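Long-range contacts in beta-lactamase (Sebaldella termitidis, PDB 6N1N), which probably hydrolyses beta-lactam antibiotics to substituted beta-amino acids, as a class D serine beta-lactamase associated with antibiotic resistance: residues Ile21-Val25 / Ala217-Asn222; Leu154-Tyr158 / Val213-Ala217. All blocks are in the same frame, centred on the assembly; numbering follows the deposited sequence.

Contact 1: residues Ile21-Val25 / Ala217-Asn222; sequences ITGSV and AVRIIN
Ile-21 and Ile-221 each bury 59 Å² where Ile-21-Val-25 pairs with Ala-217-Asn-222, and Thr-22 adds 43 Å². Strands 22-25 and 217-222 run antiparallel (172°), their axes 4.4 Å apart at closest approach. Thr-22 forms a hydrogen-bonded pair with Ile-221: Thr-22 N donates to Ile-221 O (3.2 Å), and Ile-221 N to Thr-22 O (2.9 Å, nearly linear). Ser-24 and Arg-219 form the second such pair, through Ser-24 N to Arg-219 O (3.0 Å) and Arg-219 N to Ser-24 O (2.9 Å). Between these pairs Gly-23 (phi 91°, psi -161°) faces Ile-220 as a non-hydrogen-bonded pair (CA-CA 4.6 Å); Gly-23 CA lies 3.1 Å from Arg-219 O in a CA-H...O contact, and a CB there would collide with that oxygen. Thr-22 (chi1 p) sets OG1 3.3 Å from Ile-221 CB. Ile-21 (p,t), just before the strand, has its side chain on the side of Val-25 and Val-218, its CG2 3.7 Å from Ile-220 CG2; Val-25 CG2 meets Val-218 CG2, also at 3.7 Å. A water donates to Ser-24 OG (2.8 Å) and Ala-217 O (2.9 Å), while Ser-24 OG also bonds Asp-42. The pairing unites N- and C-terminal parts of the chain in the central sheet of the penicillin-recognising serine beta-lactamase fold. Strand 198-209 flanks the other edge of 217-222; helix 228-245 covers Ile-21 and Val-218, and helix 147-159 reaches Ala-217 and Arg-219.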
ATOM      1  N   ILE A  21       2.234  -0.023  20.659  1.00 19.18           N
ATOM      2  CA  ILE A  21       2.618  -0.638  19.398  1.00 21.91           C
ATOM      3  C   ILE A  21       4.042  -0.245  19.061  1.00 15.60           C
ATOM      4  O   ILE A  21       4.547   0.800  19.480  1.00 18.71           O
ATOM      5  CB  ILE A  21       1.678  -0.218  18.250  1.00 27.21           C
ATOM      6  CG1 ILE A  21       1.492   1.304  18.298  1.00 19.18           C
ATOM      7  CG2 ILE A  21       0.376  -0.971  18.360  1.00 19.16           C
ATOM      8  CD1 ILE A  21       0.756   1.852  17.112  1.00 17.90           C
ATOM      9  N   THR A  22       4.695  -1.103  18.303  1.00 17.02           N
ATOM     10  CA  THR A  22       5.943  -0.737  17.683  1.00 22.18           C
ATOM     11  C   THR A  22       5.686  -0.622  16.187  1.00 13.42           C
ATOM     12  O   THR A  22       4.527  -0.554  15.744  1.00 16.26           O
ATOM     13  CB  THR A  22       7.035  -1.747  18.073  1.00 20.19           C
ATOM     14  OG1 THR A  22       6.728  -3.070  17.609  1.00 18.34           O
ATOM     15  CG2 THR A  22       7.172  -1.758  19.595  1.00 20.23           C
ATOM     16  N   GLY A  23       6.751  -0.632  15.411  1.00 15.78           N
ATOM     17  CA  GLY A  23       6.667  -0.216  14.026  1.00 18.21           C
ATOM     18  C   GLY A  23       6.946   1.269  13.928  1.00 17.21           C
ATOM     19  O   GLY A  23       7.497   1.882  14.849  1.00 14.66           O
ATOM     20  N   SER A  24       6.522   1.858  12.817  1.00 11.77           N
ATOM     21  CA  SER A  24       6.942   3.224  12.556  1.00 13.80           C
ATOM     22  C   SER A  24       6.076   3.859  11.491  1.00 11.47           C
ATOM     23  O   SER A  24       5.331   3.192  10.754  1.00  8.81           O
ATOM     24  CB  SER A  24       8.400   3.261  12.117  1.00 12.94           C
ATOM     25  OG  SER A  24       8.568   2.508  10.940  1.00 15.49           O
ATOM     26  N   VAL A  25       6.229   5.185  11.396  1.00 12.11           N
ATOM     27  CA  VAL A  25       5.704   5.995  10.314  1.00 11.23           C
ATOM     28  C   VAL A  25       6.890   6.635   9.610  1.00 11.73           C
ATOM     29  O   VAL A  25       7.796   7.159  10.266  1.00 10.43           O
ATOM     30  CB  VAL A  25       4.731   7.066  10.823  1.00 12.40           C
ATOM     31  CG1 VAL A  25       5.359   7.890  11.898  1.00 14.69           C
ATOM     32  CG2 VAL A  25       4.280   7.976   9.679  1.00 17.38           C
ATOM     33  N   ALA A 217       4.446   5.636   4.538  1.00  8.13           N
ATOM     34  CA  ALA A 217       4.319   4.212   4.802  1.00  7.51           C
ATOM     35  C   ALA A 217       4.277   4.060   6.314  1.00  7.71           C
ATOM     36  O   ALA A 217       5.265   4.310   6.998  1.00  9.21           O
ATOM     37  CB  ALA A 217       5.469   3.403   4.193  1.00  7.74           C
ATOM     38  N   VAL A 218       3.100   3.735   6.814  1.00  9.01           N
ATOM     39  CA  VAL A 218       2.875   3.445   8.215  1.00 10.29           C
ATOM     40  C   VAL A 218       2.848   1.934   8.345  1.00  8.32           C
ATOM     41  O   VAL A 218       2.205   1.241   7.547  1.00 11.91           O
ATOM     42  CB  VAL A 218       1.549   4.065   8.693  1.00 11.06           C
ATOM     43  CG1 VAL A 218       1.139   3.486  10.047  1.00 16.03           C
ATOM     44  CG2 VAL A 218       1.651   5.550   8.764  1.00 15.70           C
ATOM     45  N   ARG A 219       3.579   1.406   9.309  1.00 11.08           N
ATOM     46  CA  ARG A 219       3.574  -0.034   9.506  1.00 11.67           C
ATOM     47  C   ARG A 219       3.611  -0.312  10.995  1.00 13.81           C
ATOM     48  O   ARG A 219       4.644  -0.127  11.658  1.00 14.62           O
ATOM     49  CB  ARG A 219       4.721  -0.720   8.785  1.00  9.42           C
ATOM     50  CG  ARG A 219       4.544  -2.217   8.814  1.00 17.19           C
ATOM     51  CD  ARG A 219       5.650  -2.950   8.114  1.00 16.62           C
ATOM     52  NE  ARG A 219       6.972  -2.690   8.675  1.00 13.03           N
ATOM     53  CZ  ARG A 219       8.113  -2.991   8.057  1.00 18.87           C
ATOM     54  NH1 ARG A 219       8.119  -3.568   6.841  1.00 14.60           N
ATOM     55  NH2 ARG A 219       9.257  -2.697   8.656  1.00 17.63           N
ATOM     56  N   ILE A 220       2.494  -0.800  11.486  1.00 14.70           N
ATOM     57  CA  ILE A 220       2.287  -1.102  12.885  1.00  9.93           C
ATOM     58  C   ILE A 220       2.675  -2.543  13.127  1.00 11.57           C
ATOM     59  O   ILE A 220       2.303  -3.437  12.349  1.00 13.95           O
ATOM     60  CB  ILE A 220       0.813  -0.869  13.261  1.00 11.38           C
ATOM     61  CG1 ILE A 220       0.488   0.619  13.095  1.00 14.07           C
ATOM     62  CG2 ILE A 220       0.497  -1.387  14.663  1.00 18.59           C
ATOM     63  CD1 ILE A 220      -0.988   0.900  13.090  1.00 19.52           C
ATOM     64  N   ILE A 221       3.428  -2.769  14.196  1.00 13.49           N
ATOM     65  CA  ILE A 221       3.735  -4.104  14.679  1.00 13.38           C
ATOM     66  C   ILE A 221       2.982  -4.277  15.986  1.00 17.71           C
ATOM     67  O   ILE A 221       3.092  -3.441  16.885  1.00 16.44           O
ATOM     68  CB  ILE A 221       5.242  -4.316  14.891  1.00 14.62           C
ATOM     69  CG1 ILE A 221       6.022  -3.969  13.627  1.00 20.74           C
ATOM     70  CG2 ILE A 221       5.508  -5.746  15.365  1.00 19.35           C
ATOM     71  CD1 ILE A 221       5.652  -4.805  12.422  1.00 23.12           C
ATOM     72  N   ASN A 222       2.201  -5.335  16.076  1.00 17.59           N
ATOM     73  CA  ASN A 222       1.359  -5.555  17.233  1.00 17.27           C
ATOM     74  C   ASN A 222       1.454  -7.015  17.614  1.00 18.41           C
ATOM     75  O   ASN A 222       1.174  -7.889  16.791  1.00 16.80           O
ATOM     76  CB  ASN A 222      -0.084  -5.183  16.936  1.00 16.80           C
ATOM     77  CG  ASN A 222      -0.999  -5.577  18.039  1.00 19.28           C
ATOM     78  OD1 ASN A 222      -0.723  -5.297  19.222  1.00 19.02           O
ATOM     79  ND2 ASN A 222      -2.090  -6.243  17.690  1.00 19.04           N
TER
HETATM   80  O   HOH W   1       7.607   3.252   8.371  1.00 11.19           O

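Contact 2: residues Leu154-Tyr158 / Val213-Ala217; sequences LINLY and VYFFA
Helix-on-sheet packing joins Leu-154-Tyr-158, within helix 147-159, to Val-213-Ala-217 of strand 212-222, the last in sequence but an inner strand of the central sheet of the class D beta-lactamase fold. The helix segment crosses the strand segment at 145°, with axes 9.9 Å apart at closest approach. The backbones diverge along the contact: CA of Leu-154 is 7.2 Å from CA of Phe-215, but CA of Tyr-158 is 9.4 Å from CA of Val-213. The extended strand alternates its side chains, so Val-213 and Phe-215 point toward the helix, whereas Phe-216 points away and meets Phe-243 of helix 228-245. Phe-215, burying 100 Å², bridges the gap in an m rotamer (chi1 -62°, chi2 -92°). Ile-155 (m,t) places CG1 3.7 Å from the Phe-215 ring centroid, only 7° off the normal, a CH-pi contact over one face. Leu-154 (m,t) adds CB 3.8 Å from Phe-215 CD1, and Tyr-158 CB lies 3.6 Å from Phe-215 CZ at the ring edge. Tyr-158 adopts chi1 t, and its face receives the edge of Phe-215 in an offset edge-to-face pair, centroids 5.7 Å apart and planes at 73°. Tyr-206 of strand 198-209 and Tyr-30 enlarge this aromatic cluster. With chi1 t, Val-213 brings CG2 to 3.6 Å from Tyr-158 CZ and 3.4 Å from Tyr-158 OH.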
ATOM      1  N   LEU A 154       6.219   4.246  -4.727  1.00  6.59           N
ATOM      2  CA  LEU A 154       5.119   5.186  -4.884  1.00  7.81           C
ATOM      3  C   LEU A 154       5.582   6.490  -5.537  1.00  8.18           C
ATOM      4  O   LEU A 154       4.830   7.065  -6.313  1.00  8.52           O
ATOM      5  CB  LEU A 154       4.466   5.469  -3.542  1.00  8.71           C
ATOM      6  CG  LEU A 154       3.695   4.299  -2.936  1.00  9.98           C
ATOM      7  CD1 LEU A 154       3.467   4.500  -1.463  1.00  9.75           C
ATOM      8  CD2 LEU A 154       2.368   4.106  -3.652  1.00 10.60           C
ATOM      9  N   ILE A 155       6.809   6.953  -5.243  1.00  9.39           N
ATOM     10  CA  ILE A 155       7.343   8.142  -5.913  1.00  9.02           C
ATOM     11  C   ILE A 155       7.476   7.891  -7.409  1.00  7.98           C
ATOM     12  O   ILE A 155       7.137   8.746  -8.246  1.00 10.77           O
ATOM     13  CB  ILE A 155       8.696   8.549  -5.297  1.00 10.68           C
ATOM     14  CG1 ILE A 155       8.543   9.004  -3.849  1.00  9.08           C
ATOM     15  CG2 ILE A 155       9.342   9.669  -6.100  1.00 11.48           C
ATOM     16  CD1 ILE A 155       9.845   9.089  -3.094  1.00  8.56           C
ATOM     17  N   ASN A 156       8.047   6.745  -7.772  1.00  8.39           N
ATOM     18  CA  ASN A 156       8.166   6.382  -9.175  1.00  9.17           C
ATOM     19  C   ASN A 156       6.801   6.264  -9.851  1.00 11.02           C
ATOM     20  O   ASN A 156       6.666   6.580 -11.029  1.00  9.83           O
ATOM     21  CB  ASN A 156       8.959   5.080  -9.310  1.00 12.21           C
ATOM     22  CG  ASN A 156      10.449   5.309  -9.206  1.00 15.92           C
ATOM     23  OD1 ASN A 156      10.971   6.272  -9.756  1.00 17.87           O
ATOM     24  ND2 ASN A 156      11.138   4.441  -8.487  1.00 19.05           N
ATOM     25  N   LEU A 157       5.792   5.750  -9.144  1.00  9.76           N
ATOM     26  CA  LEU A 157       4.436   5.738  -9.688  1.00  8.39           C
ATOM     27  C   LEU A 157       3.934   7.158  -9.934  1.00 11.14           C
ATOM     28  O   LEU A 157       3.458   7.495 -11.039  1.00  8.95           O
ATOM     29  CB  LEU A 157       3.508   4.956  -8.723  1.00  7.37           C
ATOM     30  CG  LEU A 157       2.087   4.571  -9.124  1.00 13.36           C
ATOM     31  CD1 LEU A 157       1.388   3.682  -8.053  1.00 10.21           C
ATOM     32  CD2 LEU A 157       1.219   5.762  -9.405  1.00 21.11           C
ATOM     33  N   TYR A 158       4.060   8.019  -8.919  1.00  9.58           N
ATOM     34  CA  TYR A 158       3.640   9.408  -9.055  1.00  9.76           C
ATOM     35  C   TYR A 158       4.339  10.109 -10.214  1.00 10.37           C
ATOM     36  O   TYR A 158       3.694  10.848 -10.973  1.00  9.53           O
ATOM     37  CB  TYR A 158       3.901  10.136  -7.737  1.00 11.30           C
ATOM     38  CG  TYR A 158       3.588  11.616  -7.806  1.00  6.53           C
ATOM     39  CD1 TYR A 158       2.280  12.065  -7.787  1.00  7.93           C
ATOM     40  CD2 TYR A 158       4.600  12.547  -7.896  1.00 10.55           C
ATOM     41  CE1 TYR A 158       1.978  13.421  -7.864  1.00 10.92           C
ATOM     42  CE2 TYR A 158       4.324  13.886  -7.966  1.00  8.59           C
ATOM     43  CZ  TYR A 158       3.004  14.327  -7.938  1.00 10.39           C
ATOM     44  OH  TYR A 158       2.742  15.680  -8.010  1.00 13.98           O
ATOM     45  N   VAL A 213       3.446  17.110  -2.188  1.00  8.42           N
ATOM     46  CA  VAL A 213       3.044  15.711  -2.089  1.00  8.02           C
ATOM     47  C   VAL A 213       3.837  15.088  -0.946  1.00 10.97           C
ATOM     48  O   VAL A 213       5.058  15.241  -0.874  1.00  9.68           O
ATOM     49  CB  VAL A 213       3.309  14.906  -3.373  1.00 11.38           C
ATOM     50  CG1 VAL A 213       2.630  13.533  -3.300  1.00  9.42           C
ATOM     51  CG2 VAL A 213       2.826  15.636  -4.566  1.00 14.73           C
ATOM     52  N   TYR A 214       3.151  14.344  -0.089  1.00  8.25           N
ATOM     53  CA  TYR A 214       3.778  13.630   1.018  1.00  7.59           C
ATOM     54  C   TYR A 214       3.508  12.138   0.834  1.00  9.16           C
ATOM     55  O   TYR A 214       2.367  11.678   0.955  1.00 10.21           O
ATOM     56  CB  TYR A 214       3.263  14.125   2.372  1.00 12.61           C
ATOM     57  CG  TYR A 214       3.468  15.609   2.554  1.00  8.73           C
ATOM     58  CD1 TYR A 214       4.624  16.121   3.155  1.00  9.53           C
ATOM     59  CD2 TYR A 214       2.538  16.525   2.061  1.00  9.56           C
ATOM     60  CE1 TYR A 214       4.824  17.463   3.274  1.00  9.90           C
ATOM     61  CE2 TYR A 214       2.735  17.881   2.182  1.00 10.46           C
ATOM     62  CZ  TYR A 214       3.866  18.348   2.785  1.00 11.00           C
ATOM     63  OH  TYR A 214       4.021  19.697   2.918  1.00 13.29           O
ATOM     64  N   PHE A 215       4.576  11.389   0.546  1.00  9.80           N
ATOM     65  CA  PHE A 215       4.499   9.934   0.471  1.00  8.26           C
ATOM     66  C   PHE A 215       4.637   9.345   1.857  1.00 10.86           C
ATOM     67  O   PHE A 215       5.378   9.870   2.688  1.00 10.89           O
ATOM     68  CB  PHE A 215       5.596   9.423  -0.459  1.00  8.50           C
ATOM     69  CG  PHE A 215       5.446   9.925  -1.868  1.00  9.67           C
ATOM     70  CD1 PHE A 215       4.749   9.185  -2.793  1.00 11.12           C
ATOM     71  CD2 PHE A 215       5.911  11.175  -2.241  1.00 12.17           C
ATOM     72  CE1 PHE A 215       4.558   9.661  -4.064  1.00  7.12           C
ATOM     73  CE2 PHE A 215       5.722  11.647  -3.509  1.00 10.01           C
ATOM     74  CZ  PHE A 215       5.055  10.897  -4.436  1.00  7.68           C
ATOM     75  N   PHE A 216       3.896   8.258   2.130  1.00 10.39           N
ATOM     76  CA  PHE A 216       3.912   7.720   3.484  1.00 11.56           C
ATOM     77  C   PHE A 216       3.844   6.203   3.509  1.00  9.24           C
ATOM     78  O   PHE A 216       3.279   5.563   2.631  1.00  8.78           O
ATOM     79  CB  PHE A 216       2.755   8.291   4.344  1.00 10.20           C
ATOM     80  CG  PHE A 216       1.382   7.949   3.846  1.00  9.18           C
ATOM     81  CD1 PHE A 216       0.712   6.823   4.283  1.00  9.41           C
ATOM     82  CD2 PHE A 216       0.758   8.762   2.936  1.00  9.40           C
ATOM     83  CE1 PHE A 216      -0.555   6.515   3.807  1.00 10.70           C
ATOM     84  CE2 PHE A 216      -0.501   8.469   2.467  1.00 11.28           C
ATOM     85  CZ  PHE A 216      -1.152   7.328   2.900  1.00  8.53           C
ATOM     86  N   ALA A 217       4.446   5.636   4.538  1.00  8.13           N
ATOM     87  CA  ALA A 217       4.319   4.212   4.802  1.00  7.51           C
ATOM     88  C   ALA A 217       4.277   4.060   6.314  1.00  7.71           C
ATOM     89  O   ALA A 217       5.265   4.310   6.998  1.00  9.21           O
ATOM     90  CB  ALA A 217       5.469   3.403   4.193  1.00  7.74           C
TER

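Strand 212-222 carries both contacts, whose centres lie about 18 Å apart and whose segments overlap at Ala-217, a residue that takes part only in contact 1. Contact 1 is an in-plane join, made by backbone pairing along one strand edge; contact 2 comes from outside the sheet, through side chains on one face. They tie together distant parts of the chain: residues 21-25, helix 147-159 and the inner strand that comes last in the sequence. Strand 22-29 continues beside 213-217, where Tyr-28 pairs with Phe-215 and touches Ile-155, so the two regions meet through it. Both contacts lie away from the predicted acyl-ester nucleophile Ser-51 and the carboxylated Lys-54, one joining two strands and the other a helix to the sheet.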